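Local coordinates for protein 401aa long hypothetical glucose-1-phosphate thymidylyltransferase (Sulfolobus tokodaii, PDB 2GGQ) that probably acts as a bifunctional enzyme of UDP-N-acetylglucosamine and UDP-N-acetylgalactosamine synthesis, transferring nucleotidyl groups from nucleoside triphosphates to sugar 1-phosphates, at residues Glu12-Ile17 with Met207-Pro212; Thr20-Phe25 with Ser55-Tyr60; Val339-Lys344 with Arg353-Phe358. All blocks are in the same frame, centred on the assembly; numbering follows the deposited sequence.

Interaction 1 of 3, residues Glu12-Ile17 with Met207-Pro212; sequences ERLEPI and MDIGKP. With TTP (thymidine-5'-triphosphate), chain E.
R13 lies with one face of its guanidinium over G210, whose CA is 3.5 Å from R13 NH1, an approach that uses the absence of a side chain at G210. At the guanidinium edge and in plane lie TTP O3A and the water on NH2. R13 NH2 donates to TTP O3A at 2.8 Å, with an N-H...O angle of 149°, while NE is shared between O1G and O3G of the gamma phosphate. The backbone N of R13 also reaches TTP O1G (3.1 Å, 165°), so main chain and side chain grip the same phosphate. A bend at chi3 (-71°) turns the guanidinium back alongside the triphosphate. Two waters, one on NH2 and one on NH1, donate to OD2 of D208, whose OD1 is held by Y130; a third accepts from both R13 NH1 and K211 NZ. A leucine in place of R13 would probably leave O3A and the gamma-phosphate oxygens without their side-chain donors and the waters on D208 without their link across the contact. Beneath this polar layer, L14 CD1 rests 3.4 Å from K211 C and 4.0 Å from I209 CG2. Next to it, P212 CD presses on R13 O at 3.3 Å. Segment 12-17 belongs to the glycine-rich signature loop of GT-A-type nucleotidyltransferases, which wraps the triphosphate of the bound nucleotide.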
loop_
_atom_site.group_PDB
_atom_site.type_symbol
_atom_site.label_atom_id
_atom_site.label_comp_id
_atom_site.label_asym_id
_atom_site.label_seq_id
_atom_site.Cartn_x
_atom_site.Cartn_y
_atom_site.Cartn_z
ATOM N N GLU A 12 -7.237 -4.384 7.923
ATOM C CA GLU A 12 -8.080 -5.535 7.515
ATOM C C GLU A 12 -8.440 -5.601 6.028
ATOM O O GLU A 12 -8.559 -6.696 5.441
ATOM C CB GLU A 12 -9.354 -5.595 8.371
ATOM C CG GLU A 12 -9.069 -6.180 9.745
ATOM C CD GLU A 12 -10.150 -5.866 10.768
ATOM O OE1 GLU A 12 -11.348 -6.003 10.427
ATOM O OE2 GLU A 12 -9.779 -5.490 11.912
ATOM N N ARG A 13 -8.671 -4.450 5.406
ATOM C CA ARG A 13 -8.981 -4.443 3.965
ATOM C C ARG A 13 -7.802 -4.834 3.094
ATOM O O ARG A 13 -7.960 -5.079 1.891
ATOM C CB ARG A 13 -9.466 -3.058 3.517
ATOM C CG ARG A 13 -10.723 -2.531 4.230
ATOM C CD ARG A 13 -10.989 -1.059 3.736
ATOM N NE ARG A 13 -9.988 -0.131 4.252
ATOM C CZ ARG A 13 -9.474 0.905 3.590
ATOM N NH1 ARG A 13 -9.831 1.184 2.334
ATOM N NH2 ARG A 13 -8.584 1.666 4.188
ATOM N N LEU A 14 -6.623 -4.872 3.686
ATOM C CA LEU A 14 -5.429 -5.204 2.916
ATOM C C LEU A 14 -4.939 -6.612 3.185
ATOM O O LEU A 14 -3.837 -6.985 2.785
ATOM C CB LEU A 14 -4.323 -4.160 3.162
ATOM C CG LEU A 14 -3.268 -4.072 2.058
ATOM C CD1 LEU A 14 -3.792 -3.463 0.764
ATOM C CD2 LEU A 14 -2.011 -3.360 2.512
ATOM N N GLU A 15 -5.753 -7.411 3.860
ATOM C CA GLU A 15 -5.400 -8.812 4.087
ATOM C C GLU A 15 -5.421 -9.487 2.714
ATOM O O GLU A 15 -6.229 -9.108 1.870
ATOM C CB GLU A 15 -6.409 -9.456 5.038
ATOM C CG GLU A 15 -6.288 -8.875 6.443
ATOM C CD GLU A 15 -7.294 -9.429 7.416
ATOM O OE1 GLU A 15 -8.124 -10.259 7.009
ATOM O OE2 GLU A 15 -7.263 -9.031 8.604
ATOM N N PRO A 16 -4.576 -10.529 2.498
ATOM C CA PRO A 16 -3.696 -11.203 3.470
ATOM C C PRO A 16 -2.334 -10.558 3.680
ATOM O O PRO A 16 -1.554 -11.039 4.493
ATOM C CB PRO A 16 -3.585 -12.650 2.886
ATOM C CG PRO A 16 -3.677 -12.451 1.371
ATOM C CD PRO A 16 -4.546 -11.191 1.165
ATOM N N ILE A 17 -2.027 -9.477 2.959
ATOM C CA ILE A 17 -0.714 -8.838 3.113
ATOM C C ILE A 17 -0.419 -8.464 4.578
ATOM O O ILE A 17 0.658 -8.789 5.098
ATOM C CB ILE A 17 -0.578 -7.596 2.176
ATOM C CG1 ILE A 17 -0.391 -8.063 0.748
ATOM C CG2 ILE A 17 0.605 -6.688 2.574
ATOM C CD1 ILE A 17 -1.634 -8.612 0.208
ATOM N N MET A 207 -2.404 8.268 -3.768
ATOM C CA MET A 207 -3.229 7.047 -3.626
ATOM C C MET A 207 -3.086 6.482 -2.210
ATOM O O MET A 207 -1.987 6.407 -1.676
ATOM C CB MET A 207 -2.840 5.984 -4.692
ATOM C CG MET A 207 -3.525 4.592 -4.537
ATOM S SD MET A 207 -5.307 4.616 -4.843
ATOM C CE MET A 207 -5.286 4.015 -6.547
ATOM N N ASP A 208 -4.191 6.124 -1.590
ATOM C CA ASP A 208 -4.132 5.370 -0.347
ATOM C C ASP A 208 -4.120 3.865 -0.658
ATOM O O ASP A 208 -4.852 3.403 -1.510
ATOM C CB ASP A 208 -5.316 5.695 0.570
ATOM C CG ASP A 208 -6.648 5.458 -0.092
ATOM O OD1 ASP A 208 -6.770 5.750 -1.293
ATOM O OD2 ASP A 208 -7.559 4.962 0.598
ATOM N N ILE A 209 -3.254 3.123 0.013
ATOM C CA ILE A 209 -3.140 1.687 -0.180
ATOM C C ILE A 209 -4.195 1.036 0.730
ATOM O O ILE A 209 -3.898 0.579 1.816
ATOM C CB ILE A 209 -1.707 1.255 0.114
ATOM C CG1 ILE A 209 -0.747 2.084 -0.768
ATOM C CG2 ILE A 209 -1.520 -0.252 -0.162
ATOM C CD1 ILE A 209 0.715 1.701 -0.605
ATOM N N GLY A 210 -5.437 1.033 0.276
ATOM C CA GLY A 210 -6.565 0.610 1.106
ATOM C C GLY A 210 -6.820 -0.868 0.856
ATOM O O GLY A 210 -6.913 -1.664 1.812
ATOM N N LYS A 211 -6.878 -1.227 -0.431
ATOM C CA LYS A 211 -7.234 -2.592 -0.857
ATOM C C LYS A 211 -6.116 -3.252 -1.662
ATOM O O LYS A 211 -5.246 -2.549 -2.187
ATOM C CB LYS A 211 -8.578 -2.534 -1.583
ATOM C CG LYS A 211 -9.690 -2.152 -0.598
ATOM C CD LYS A 211 -10.885 -1.511 -1.293
ATOM C CE LYS A 211 -10.500 -0.299 -2.140
ATOM N NZ LYS A 211 -11.116 0.938 -1.584
ATOM N N PRO A 212 -6.068 -4.607 -1.686
ATOM C CA PRO A 212 -4.858 -5.250 -2.171
ATOM C C PRO A 212 -4.479 -4.909 -3.589
ATOM O O PRO A 212 -3.298 -4.833 -3.904
ATOM C CB PRO A 212 -5.181 -6.775 -2.022
ATOM C CG PRO A 212 -6.125 -6.795 -0.889
ATOM C CD PRO A 212 -7.042 -5.622 -1.248
HETATM P PA TTP E . -8.479 3.550 7.322
HETATM O O1A TTP E . -9.849 3.810 6.701
HETATM O O2A TTP E . -7.469 4.600 6.848
HETATM O O3A TTP E . -7.921 2.061 6.880
HETATM P PB TTP E . -7.429 1.018 8.008
HETATM O O1B TTP E . -6.172 0.246 7.764
HETATM O O2B TTP E . -7.134 1.755 9.291
HETATM O O3B TTP E . -8.739 0.165 8.337
HETATM P PG TTP E . -9.248 -1.185 7.679
HETATM O O1G TTP E . -8.350 -1.568 6.510
HETATM O O2G TTP E . -9.288 -2.288 8.711
HETATM O O3G TTP E . -10.672 -0.859 7.285
HETATM O "O5'" TTP E . -8.666 3.479 8.942
HETATM C "C5'" TTP E . -9.809 2.790 9.506
HETATM C "C4'" TTP E . -9.681 2.125 10.895
HETATM O "O4'" TTP E . -8.419 2.215 11.592
HETATM C "C3'" TTP E . -10.620 2.846 11.824
HETATM O "O3'" TTP E . -11.080 1.883 12.789
HETATM C "C2'" TTP E . -9.757 3.925 12.498
HETATM C "C1'" TTP E . -8.462 3.156 12.711
HETATM N N1 TTP E . -7.178 3.912 12.840
HETATM C C2 TTP E . -6.516 3.996 14.120
HETATM O O2 TTP E . -7.006 3.504 15.169
HETATM N N3 TTP E . -5.335 4.609 14.254
HETATM C C4 TTP E . -4.734 5.156 13.198
HETATM O O4 TTP E . -3.632 5.705 13.371
HETATM C C5 TTP E . -5.369 5.100 11.867
HETATM C C5M TTP E . -4.699 5.718 10.661
HETATM C C6 TTP E . -6.602 4.455 11.752
HETATM O O HOH W 1 -6.919 3.497 3.179
HETATM O O HOH W 2 -9.890 3.885 0.628
HETATM O O HOH W 3 -12.223 0.768 0.788
#

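Interaction 2 of 3, residues Thr20-Phe25 with Ser55-Tyr60; sequences TRPKAF and SKNKEY. With TTP (thymidine-5'-triphosphate), chain E.
Y60 presents the face of its phenol ring to P22, and the pyrrolidine stands almost exactly over the middle: P22 CD is 3.5 Å from the Y60 ring centroid and only 11° off the ring normal, a CH-pi contact. Around this central touch the other neighbours come in obliquely. The F25 and Y60 rings meet with their planes at 54° and their centroids 5.1 Å apart. Seen from F25, Y60 CE2 sits over one ring face, displaced toward the rim, with F25 CD2 and Y60 CE2 3.4 Å apart. At the far end of the phenol, Y60 OH meets R21 CB at 3.5 Å, and T20 O approaches Y60 CE1 at 3.6 Å. The phenol extends this far because CG of Y60 is anti to its own backbone N (chi1 -168°). N57 completes the contact from the helix side, its CG 4.0 Å from P22 CG as the two side chains run past one another. The contact lies in the GT-A nucleotidyltransferase domain, where the later part of the signature loop is packed against the start of helix 58-64; F61 of that helix also meets F25. R21 ties the loop to itself and to the C-terminal part of the chain. Its NH1 donates to F25 O at 2.8 Å, approaching from above the carbonyl plane, and R21 NH2 forms salt bridges with E302 and E319. T20 OG1 also bonds to E319. Beyond P22 the chain enters a short 3-10 segment, and K23 reaches from it, with a bend at chi3, to the nucleotide, its NZ 2.7 Å from TTP O1B and salt-bridged to D99.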
loop_
_atom_site.group_PDB
_atom_site.type_symbol
_atom_site.label_atom_id
_atom_site.label_comp_id
_atom_site.label_asym_id
_atom_site.label_seq_id
_atom_site.Cartn_x
_atom_site.Cartn_y
_atom_site.Cartn_z
ATOM N N THR A 20 1.076 -10.535 8.011
ATOM C CA THR A 20 2.471 -10.615 8.430
ATOM C C THR A 20 3.275 -9.292 8.443
ATOM O O THR A 20 4.458 -9.305 8.791
ATOM C CB THR A 20 3.301 -11.573 7.540
ATOM O OG1 THR A 20 3.270 -11.121 6.167
ATOM C CG2 THR A 20 2.738 -13.042 7.640
ATOM N N ARG A 21 2.705 -8.196 7.951
ATOM C CA ARG A 21 3.398 -6.895 8.079
ATOM C C ARG A 21 2.368 -5.804 8.268
ATOM O O ARG A 21 1.234 -5.947 7.812
ATOM C CB ARG A 21 4.268 -6.576 6.843
ATOM C CG ARG A 21 3.464 -6.176 5.583
ATOM C CD ARG A 21 4.345 -5.842 4.391
ATOM N NE ARG A 21 4.894 -7.047 3.741
ATOM C CZ ARG A 21 6.124 -7.120 3.266
ATOM N NH1 ARG A 21 6.918 -6.057 3.362
ATOM N NH2 ARG A 21 6.565 -8.244 2.687
ATOM N N PRO A 22 2.738 -4.700 8.973
ATOM C CA PRO A 22 1.889 -3.530 8.931
ATOM C C PRO A 22 1.801 -2.943 7.535
ATOM O O PRO A 22 2.742 -3.068 6.746
ATOM C CB PRO A 22 2.595 -2.522 9.878
ATOM C CG PRO A 22 3.524 -3.391 10.777
ATOM C CD PRO A 22 3.920 -4.533 9.848
ATOM N N LYS A 23 0.673 -2.312 7.247
ATOM C CA LYS A 23 0.434 -1.666 5.956
ATOM C C LYS A 23 1.553 -0.690 5.584
ATOM O O LYS A 23 1.897 -0.552 4.394
ATOM C CB LYS A 23 -0.979 -1.057 5.952
ATOM C CG LYS A 23 -1.409 -0.145 4.786
ATOM C CD LYS A 23 -2.986 -0.073 4.580
ATOM C CE LYS A 23 -3.820 0.263 5.819
ATOM N NZ LYS A 23 -5.082 0.994 5.444
ATOM N N ALA A 24 2.150 -0.051 6.605
ATOM C CA ALA A 24 3.248 0.915 6.394
ATOM C C ALA A 24 4.475 0.264 5.747
ATOM O O ALA A 24 5.327 0.949 5.199
ATOM C CB ALA A 24 3.641 1.600 7.775
ATOM N N PHE A 25 4.568 -1.066 5.815
ATOM C CA PHE A 25 5.726 -1.770 5.227
ATOM C C PHE A 25 5.451 -2.491 3.895
ATOM O O PHE A 25 6.262 -3.298 3.430
ATOM C CB PHE A 25 6.360 -2.698 6.261
ATOM C CG PHE A 25 7.031 -1.949 7.400
ATOM C CD1 PHE A 25 8.311 -1.442 7.240
ATOM C CD2 PHE A 25 6.380 -1.758 8.623
ATOM C CE1 PHE A 25 8.932 -0.734 8.278
ATOM C CE2 PHE A 25 7.011 -1.075 9.669
ATOM C CZ PHE A 25 8.289 -0.563 9.476
ATOM N N SER A 55 -0.252 -1.484 19.550
ATOM C CA SER A 55 0.621 -2.247 20.484
ATOM C C SER A 55 1.107 -3.560 19.898
ATOM O O SER A 55 2.275 -3.925 20.074
ATOM C CB SER A 55 -0.099 -2.526 21.804
ATOM O OG SER A 55 -0.493 -1.304 22.405
ATOM N N LYS A 56 0.218 -4.259 19.193
ATOM C CA LYS A 56 0.576 -5.487 18.465
ATOM C C LYS A 56 1.771 -5.313 17.534
ATOM O O LYS A 56 2.559 -6.254 17.341
ATOM C CB LYS A 56 -0.618 -6.034 17.663
ATOM C CG LYS A 56 -1.663 -4.974 17.302
ATOM C CD LYS A 56 -2.815 -5.473 16.404
ATOM C CE LYS A 56 -2.539 -5.218 14.908
ATOM N NZ LYS A 56 -2.627 -3.766 14.465
ATOM N N ASN A 57 1.909 -4.117 16.959
ATOM C CA ASN A 57 2.951 -3.855 15.934
ATOM C C ASN A 57 4.186 -3.117 16.401
ATOM O O ASN A 57 5.100 -2.892 15.607
ATOM C CB ASN A 57 2.349 -3.128 14.711
ATOM C CG ASN A 57 1.320 -3.953 14.009
ATOM O OD1 ASN A 57 1.363 -5.175 14.086
ATOM N ND2 ASN A 57 0.370 -3.300 13.325
ATOM N N LYS A 58 4.210 -2.738 17.676
ATOM C CA LYS A 58 5.285 -1.924 18.229
ATOM C C LYS A 58 6.646 -2.534 17.946
ATOM O O LYS A 58 7.590 -1.851 17.495
ATOM C CB LYS A 58 5.091 -1.737 19.742
ATOM C CG LYS A 58 6.117 -0.817 20.411
ATOM C CD LYS A 58 5.924 -0.737 21.945
ATOM C CE LYS A 58 6.497 -1.949 22.700
ATOM N NZ LYS A 58 7.879 -1.719 23.264
ATOM N N GLU A 59 6.741 -3.829 18.233
ATOM C CA GLU A 59 7.966 -4.595 18.035
ATOM C C GLU A 59 8.447 -4.551 16.587
ATOM O O GLU A 59 9.635 -4.333 16.329
ATOM C CB GLU A 59 7.742 -6.051 18.481
ATOM C CG GLU A 59 8.348 -7.102 17.521
ATOM C CD GLU A 59 8.461 -8.482 18.128
ATOM O OE1 GLU A 59 7.540 -8.895 18.882
ATOM O OE2 GLU A 59 9.479 -9.155 17.836
ATOM N N TYR A 60 7.526 -4.776 15.645
ATOM C CA TYR A 60 7.856 -4.805 14.233
ATOM C C TYR A 60 8.464 -3.464 13.787
ATOM O O TYR A 60 9.515 -3.429 13.122
ATOM C CB TYR A 60 6.606 -5.155 13.409
ATOM C CG TYR A 60 6.872 -5.492 11.963
ATOM C CD1 TYR A 60 6.763 -6.802 11.497
ATOM C CD2 TYR A 60 7.260 -4.503 11.056
ATOM C CE1 TYR A 60 7.000 -7.093 10.158
ATOM C CE2 TYR A 60 7.510 -4.789 9.763
ATOM C CZ TYR A 60 7.367 -6.070 9.301
ATOM O OH TYR A 60 7.614 -6.300 7.968
HETATM P PA TTP E . -8.479 3.550 7.322
HETATM O O1A TTP E . -9.849 3.810 6.701
HETATM O O2A TTP E . -7.469 4.600 6.848
HETATM O O3A TTP E . -7.921 2.061 6.880
HETATM P PB TTP E . -7.429 1.018 8.008
HETATM O O1B TTP E . -6.172 0.246 7.764
HETATM O O2B TTP E . -7.134 1.755 9.291
HETATM O O3B TTP E . -8.739 0.165 8.337
HETATM P PG TTP E . -9.248 -1.185 7.679
HETATM O O1G TTP E . -8.350 -1.568 6.510
HETATM O O2G TTP E . -9.288 -2.288 8.711
HETATM O O3G TTP E . -10.672 -0.859 7.285
HETATM O "O5'" TTP E . -8.666 3.479 8.942
HETATM C "C5'" TTP E . -9.809 2.790 9.506
HETATM C "C4'" TTP E . -9.681 2.125 10.895
HETATM O "O4'" TTP E . -8.419 2.215 11.592
HETATM C "C3'" TTP E . -10.620 2.846 11.824
HETATM O "O3'" TTP E . -11.080 1.883 12.789
HETATM C "C2'" TTP E . -9.757 3.925 12.498
HETATM C "C1'" TTP E . -8.462 3.156 12.711
HETATM N N1 TTP E . -7.178 3.912 12.840
HETATM C C2 TTP E . -6.516 3.996 14.120
HETATM O O2 TTP E . -7.006 3.504 15.169
HETATM N N3 TTP E . -5.335 4.609 14.254
HETATM C C4 TTP E . -4.734 5.156 13.198
HETATM O O4 TTP E . -3.632 5.705 13.371
HETATM C C5 TTP E . -5.369 5.100 11.867
HETATM C C5M TTP E . -4.699 5.718 10.661
HETATM C C6 TTP E . -6.602 4.455 11.752
#

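Interaction 3 of 3, residues Val339-Lys344 with Arg353-Phe358; sequences VKVNVK and RKLGAF. With TTP (thymidine-5'-triphosphate), chain E.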
loop_
_atom_site.group_PDB
_atom_site.type_symbol
_atom_site.label_atom_id
_atom_site.label_comp_id
_atom_site.label_asym_id
_atom_site.label_seq_id
_atom_site.Cartn_x
_atom_site.Cartn_y
_atom_site.Cartn_z
ATOM N N VAL A 339 -14.005 -8.728 -11.498
ATOM C CA VAL A 339 -13.659 -9.676 -10.443
ATOM C C VAL A 339 -14.027 -9.043 -9.095
ATOM O O VAL A 339 -13.559 -7.927 -8.777
ATOM C CB VAL A 339 -12.154 -10.098 -10.500
ATOM C CG1 VAL A 339 -11.802 -11.022 -9.317
ATOM C CG2 VAL A 339 -11.840 -10.809 -11.863
ATOM N N LYS A 340 -14.874 -9.725 -8.323
ATOM C CA LYS A 340 -15.163 -9.297 -6.940
ATOM C C LYS A 340 -14.162 -9.924 -5.967
ATOM O O LYS A 340 -13.591 -10.971 -6.271
ATOM C CB LYS A 340 -16.616 -9.616 -6.553
ATOM C CG LYS A 340 -17.604 -9.018 -7.588
ATOM C CD LYS A 340 -18.981 -8.728 -7.026
ATOM C CE LYS A 340 -19.780 -7.963 -8.090
ATOM N NZ LYS A 340 -21.255 -8.072 -7.922
ATOM N N VAL A 341 -13.922 -9.251 -4.831
ATOM C CA VAL A 341 -12.953 -9.671 -3.800
ATOM C C VAL A 341 -13.702 -9.516 -2.481
ATOM O O VAL A 341 -14.478 -8.560 -2.310
ATOM C CB VAL A 341 -11.662 -8.795 -3.829
ATOM C CG1 VAL A 341 -10.650 -9.169 -2.745
ATOM C CG2 VAL A 341 -10.982 -8.878 -5.214
ATOM N N ASN A 342 -13.535 -10.474 -1.581
ATOM C CA ASN A 342 -14.071 -10.336 -0.228
ATOM C C ASN A 342 -13.144 -9.425 0.572
ATOM O O ASN A 342 -11.969 -9.724 0.783
ATOM C CB ASN A 342 -14.300 -11.706 0.451
ATOM C CG ASN A 342 -15.242 -12.615 -0.355
ATOM O OD1 ASN A 342 -16.337 -12.212 -0.729
ATOM N ND2 ASN A 342 -14.819 -13.855 -0.603
ATOM N N VAL A 343 -13.678 -8.272 0.974
ATOM C CA VAL A 343 -12.921 -7.292 1.728
ATOM C C VAL A 343 -13.716 -6.946 2.989
ATOM O O VAL A 343 -14.833 -6.380 2.913
ATOM C CB VAL A 343 -12.637 -6.011 0.897
ATOM C CG1 VAL A 343 -11.828 -5.001 1.699
ATOM C CG2 VAL A 343 -11.888 -6.316 -0.369
ATOM N N LYS A 344 -13.159 -7.323 4.132
ATOM C CA LYS A 344 -13.792 -7.131 5.451
ATOM C C LYS A 344 -15.230 -7.635 5.472
ATOM O O LYS A 344 -16.134 -6.928 5.929
ATOM C CB LYS A 344 -13.771 -5.650 5.842
ATOM C CG LYS A 344 -12.574 -5.217 6.616
ATOM C CD LYS A 344 -12.678 -3.741 7.026
ATOM C CE LYS A 344 -13.147 -3.579 8.452
ATOM N NZ LYS A 344 -12.184 -2.746 9.243
ATOM N N ARG A 353 -11.529 -6.136 -14.800
ATOM C CA ARG A 353 -11.936 -7.321 -15.576
ATOM C C ARG A 353 -10.885 -8.433 -15.395
ATOM O O ARG A 353 -11.229 -9.630 -15.287
ATOM C CB ARG A 353 -12.010 -6.922 -17.070
ATOM C CG ARG A 353 -12.519 -8.031 -18.003
ATOM C CD ARG A 353 -12.380 -7.630 -19.462
ATOM N NE ARG A 353 -12.748 -8.749 -20.319
ATOM C CZ ARG A 353 -11.911 -9.441 -21.080
ATOM N NH1 ARG A 353 -10.622 -9.126 -21.129
ATOM N NH2 ARG A 353 -12.378 -10.450 -21.807
ATOM N N LYS A 354 -9.616 -8.020 -15.412
ATOM C CA LYS A 354 -8.455 -8.911 -15.127
ATOM C C LYS A 354 -7.820 -8.685 -13.726
ATOM O O LYS A 354 -7.250 -7.622 -13.388
ATOM C CB LYS A 354 -7.398 -8.843 -16.223
ATOM C CG LYS A 354 -7.774 -9.735 -17.432
ATOM C CD LYS A 354 -6.581 -10.209 -18.210
ATOM C CE LYS A 354 -7.020 -10.807 -19.537
ATOM N NZ LYS A 354 -6.234 -10.132 -20.610
ATOM N N LEU A 355 -7.962 -9.695 -12.900
ATOM C CA LEU A 355 -7.439 -9.616 -11.535
ATOM C C LEU A 355 -7.163 -11.045 -11.137
ATOM O O LEU A 355 -8.033 -11.866 -11.305
ATOM C CB LEU A 355 -8.491 -9.010 -10.616
ATOM C CG LEU A 355 -8.013 -8.704 -9.178
ATOM C CD1 LEU A 355 -6.823 -7.713 -9.182
ATOM C CD2 LEU A 355 -9.156 -8.127 -8.385
ATOM N N GLY A 356 -5.961 -11.326 -10.630
ATOM C CA GLY A 356 -5.627 -12.651 -10.126
ATOM C C GLY A 356 -5.870 -12.790 -8.632
ATOM O O GLY A 356 -6.980 -12.506 -8.116
ATOM N N ALA A 357 -4.841 -13.251 -7.940
ATOM C CA ALA A 357 -4.975 -13.664 -6.556
ATOM C C ALA A 357 -4.146 -12.789 -5.608
ATOM O O ALA A 357 -3.191 -12.132 -6.036
ATOM C CB ALA A 357 -4.517 -15.123 -6.403
ATOM N N PHE A 358 -4.473 -12.856 -4.316
ATOM C CA PHE A 358 -3.674 -12.125 -3.312
ATOM C C PHE A 358 -3.154 -13.164 -2.324
ATOM O O PHE A 358 -3.965 -13.812 -1.663
ATOM C CB PHE A 358 -4.573 -11.100 -2.608
ATOM C CG PHE A 358 -5.201 -10.139 -3.567
ATOM C CD1 PHE A 358 -4.393 -9.283 -4.338
ATOM C CD2 PHE A 358 -6.548 -10.143 -3.770
ATOM C CE1 PHE A 358 -4.952 -8.411 -5.257
ATOM C CE2 PHE A 358 -7.134 -9.260 -4.707
ATOM C CZ PHE A 358 -6.327 -8.393 -5.432
HETATM P PA TTP E . -8.479 3.550 7.322
HETATM O O1A TTP E . -9.849 3.810 6.701
HETATM O O2A TTP E . -7.469 4.600 6.848
HETATM O O3A TTP E . -7.921 2.061 6.880
HETATM P PB TTP E . -7.429 1.018 8.008
HETATM O O1B TTP E . -6.172 0.246 7.764
HETATM O O2B TTP E . -7.134 1.755 9.291
HETATM O O3B TTP E . -8.739 0.165 8.337
HETATM P PG TTP E . -9.248 -1.185 7.679
HETATM O O1G TTP E . -8.350 -1.568 6.510
HETATM O O2G TTP E . -9.288 -2.288 8.711
HETATM O O3G TTP E . -10.672 -0.859 7.285
HETATM O "O5'" TTP E . -8.666 3.479 8.942
HETATM C "C5'" TTP E . -9.809 2.790 9.506
HETATM C "C4'" TTP E . -9.681 2.125 10.895
HETATM O "O4'" TTP E . -8.419 2.215 11.592
HETATM C "C3'" TTP E . -10.620 2.846 11.824
HETATM O "O3'" TTP E . -11.080 1.883 12.789
HETATM C "C2'" TTP E . -9.757 3.925 12.498
HETATM C "C1'" TTP E . -8.462 3.156 12.711
HETATM N N1 TTP E . -7.178 3.912 12.840
HETATM C C2 TTP E . -6.516 3.996 14.120
HETATM O O2 TTP E . -7.006 3.504 15.169
HETATM N N3 TTP E . -5.335 4.609 14.254
HETATM C C4 TTP E . -4.734 5.156 13.198
HETATM O O4 TTP E . -3.632 5.705 13.371
HETATM C C5 TTP E . -5.369 5.100 11.867
HETATM C C5M TTP E . -4.699 5.718 10.661
HETATM C C6 TTP E . -6.602 4.455 11.752
#
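The β-hairpin of strands 340-343 and 346-349 folds back on residues 353-358, where the chain returns to the parallel β-helix built from hexapeptide repeats, so that V339 packs on L355 and V341 on both L355 and F358. V339 crosses L355 obliquely, with V339 CB 3.8 Å from L355 CB, while V339 CG2 lies over the backbone at 3.7 Å from R353 O. V341, two residues on, points the same way and meets two side chains at about a right angle. Its CG2 is 3.7 Å from L355 CD2 and 3.9 Å from F358 CE2. That methyl, anti to the carbonyl carbon of V341, comes at the F358 ring in its plane, at the edge. W213 also touches V341, L355 and F358, bringing helix 212-225 onto this cluster. K344 follows the strand at the turn, and its NZ donates to TTP O2G (3.0 Å) and TTP O3G (3.1 Å). Between the two segments the contact is made by methyl groups, methylenes and a ring edge, which implies that they are held together by shape and burial, without directional bonds from one to the other.

How the interactions relate
Interactions 1 and 2 meet beside the triphosphate, their centres 14 Å apart: R13 NH2 and K23 NZ stand 3.8 Å from each other, two cations gathered round the same phosphates, and I209 O lies 3.0 Å from K23 CD. Interaction 3, centred 12 Å from interaction 1, touches it at several points, among them P212 CB on F358 CD1 at 3.5 Å and V343 CG1 on R13 CB at 3.6 Å. Interactions 2 and 3 do not touch, their nearest atoms being about 9 Å apart, yet both place a lysine on TTP. Along the chain, interaction 2 is nested within the loop that interaction 1 closes. R13, K23 and K344 all bond to TTP, so the nucleotide pocket draws on the hairpin, far away in sequence, as well as on the signature loop.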